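Local coordinates for pesticidal crystal protein Cry2Aa (Bacillus thuringiensis serovar kurstaki, PDB 1I5P) that binds midgut epithelial cells of dipteran and lepidopteran larvae and promotes their colloid-osmotic lysis, at residues T204-T207 / Y208-Y211. Residues are numbered along the deposited sequence; the frame is centred on the assembly and turned at random.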
loop_
_atom_site.group_PDB
_atom_site.type_symbol
_atom_site.label_atom_id
_atom_site.label_comp_id
_atom_site.label_asym_id
_atom_site.label_seq_id
_atom_site.Cartn_x
_atom_site.Cartn_y
_atom_site.Cartn_z
ATOM N N THR A 204 -6.735 34.618 6.383
ATOM C CA THR A 204 -7.327 33.516 5.639
ATOM C C THR A 204 -6.346 32.357 5.559
ATOM O O THR A 204 -6.730 31.194 5.683
ATOM C CB THR A 204 -7.705 33.958 4.217
ATOM O OG1 THR A 204 -8.745 34.940 4.292
ATOM C CG2 THR A 204 -8.176 32.771 3.394
ATOM N N LEU A 205 -5.074 32.684 5.356
ATOM C CA LEU A 205 -4.033 31.671 5.257
ATOM C C LEU A 205 -3.972 30.838 6.526
ATOM O O LEU A 205 -3.980 29.610 6.472
ATOM C CB LEU A 205 -2.670 32.327 5.006
ATOM C CG LEU A 205 -1.445 31.412 5.097
ATOM C CD1 LEU A 205 -1.641 30.180 4.215
ATOM C CD2 LEU A 205 -0.205 32.188 4.668
ATOM N N ARG A 206 -3.909 31.511 7.668
ATOM C CA ARG A 206 -3.850 30.815 8.938
ATOM C C ARG A 206 -5.065 29.911 9.120
ATOM O O ARG A 206 -4.942 28.777 9.588
ATOM C CB ARG A 206 -3.777 31.807 10.092
ATOM C CG ARG A 206 -3.674 31.130 11.446
ATOM C CD ARG A 206 -2.393 30.305 11.555
ATOM N NE ARG A 206 -2.649 28.966 12.081
ATOM C CZ ARG A 206 -1.698 28.091 12.400
ATOM N NH1 ARG A 206 -0.417 28.407 12.252
ATOM N NH2 ARG A 206 -2.031 26.895 12.867
ATOM N N THR A 207 -6.241 30.416 8.760
ATOM C CA THR A 207 -7.465 29.633 8.882
ATOM C C THR A 207 -7.386 28.378 8.011
ATOM O O THR A 207 -7.731 27.288 8.458
ATOM C CB THR A 207 -8.704 30.464 8.477
ATOM O OG1 THR A 207 -8.876 31.544 9.404
ATOM C CG2 THR A 207 -9.961 29.603 8.473
ATOM N N TYR A 208 -6.926 28.525 6.772
ATOM C CA TYR A 208 -6.824 27.373 5.883
ATOM C C TYR A 208 -5.777 26.356 6.299
ATOM O O TYR A 208 -5.875 25.187 5.942
ATOM C CB TYR A 208 -6.607 27.820 4.431
ATOM C CG TYR A 208 -7.927 28.048 3.731
ATOM C CD1 TYR A 208 -8.749 29.115 4.096
ATOM C CD2 TYR A 208 -8.416 27.131 2.797
ATOM C CE1 TYR A 208 -10.025 29.260 3.565
ATOM C CE2 TYR A 208 -9.697 27.268 2.257
ATOM C CZ TYR A 208 -10.494 28.330 2.651
ATOM O OH TYR A 208 -11.776 28.435 2.162
ATOM N N ARG A 209 -4.772 26.779 7.056
ATOM C CA ARG A 209 -3.779 25.816 7.518
ATOM C C ARG A 209 -4.514 24.892 8.496
ATOM O O ARG A 209 -4.304 23.681 8.492
ATOM C CB ARG A 209 -2.617 26.514 8.238
ATOM C CG ARG A 209 -1.694 27.359 7.360
ATOM C CD ARG A 209 -0.554 27.921 8.210
ATOM N NE ARG A 209 0.342 28.830 7.496
ATOM C CZ ARG A 209 1.331 28.455 6.689
ATOM N NH1 ARG A 209 1.572 27.171 6.466
ATOM N NH2 ARG A 209 2.103 29.376 6.127
ATOM N N ASP A 210 -5.379 25.471 9.332
ATOM C CA ASP A 210 -6.142 24.679 10.298
ATOM C C ASP A 210 -7.148 23.804 9.567
ATOM O O ASP A 210 -7.429 22.683 9.993
ATOM C CB ASP A 210 -6.881 25.573 11.301
ATOM C CG ASP A 210 -5.949 26.234 12.298
ATOM O OD1 ASP A 210 -4.818 25.737 12.484
ATOM O OD2 ASP A 210 -6.357 27.246 12.908
ATOM N N TYR A 211 -7.695 24.323 8.473
ATOM C CA TYR A 211 -8.647 23.561 7.677
ATOM C C TYR A 211 -8.003 22.267 7.170
ATOM O O TYR A 211 -8.575 21.182 7.296
ATOM C CB TYR A 211 -9.127 24.388 6.480
ATOM C CG TYR A 211 -10.250 25.366 6.771
ATOM C CD1 TYR A 211 -10.745 26.196 5.766
ATOM C CD2 TYR A 211 -10.835 25.444 8.034
ATOM C CE1 TYR A 211 -11.796 27.079 6.007
ATOM C CE2 TYR A 211 -11.888 26.326 8.288
ATOM C CZ TYR A 211 -12.363 27.137 7.269
ATOM O OH TYR A 211 -13.419 27.989 7.494
#
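Arg206 and Asp210, one helical turn apart, show how an i, i+4 salt bridge is fitted to a helix surface. The arginine chain, bent at chi2 and chi3, brings NH2 to within 3.0 Å of Asp210 OD1, which is met on its syn side, though 28° out of the carboxylate plane. The two flat groups are not coplanar: their planes stand 63° apart, and the salt bridge rests on one N-H, from NH2 to OD1. Arg209 passes at about a right angle to Arg206 and lays its CD over one face of that guanidinium. Its chain runs extended from CG to NE, and Leu205 CD1 lies over one face of its guanidinium, while NH1 reaches the carbonyl of Leu632 near the C-terminus of the chain.

The same spacing yields a different contact between Thr207 and Tyr211, which lie side by side. With OG1 beside the backbone N (chi1 -65°), CG2 falls anti to that nitrogen, and the methyl sits over the tyrosine ring in a CH-pi contact, 3.9 Å from CG2 to the Tyr211 ring centroid; OG1 turns back to the carbonyl of Ala203. Tyr211 in turn sets its CD1 edge over the centre of the Tyr208 ring. Thr204 CG2 approaches the rim of Tyr208 at CD1, 3.8 Å away. In the backbone, Tyr208 N bonds to Thr204 O at 2.9 Å and Tyr211 N to Thr207 O at 3.0 Å.

Helix 202-232 is amphipathic here: Tyr208 and Tyr211 pack on helices 170-193 and 145-160, and Arg206, Arg209 and Asp210 lie on another side, within the helical bundle of the delta-endotoxin N-terminal domain.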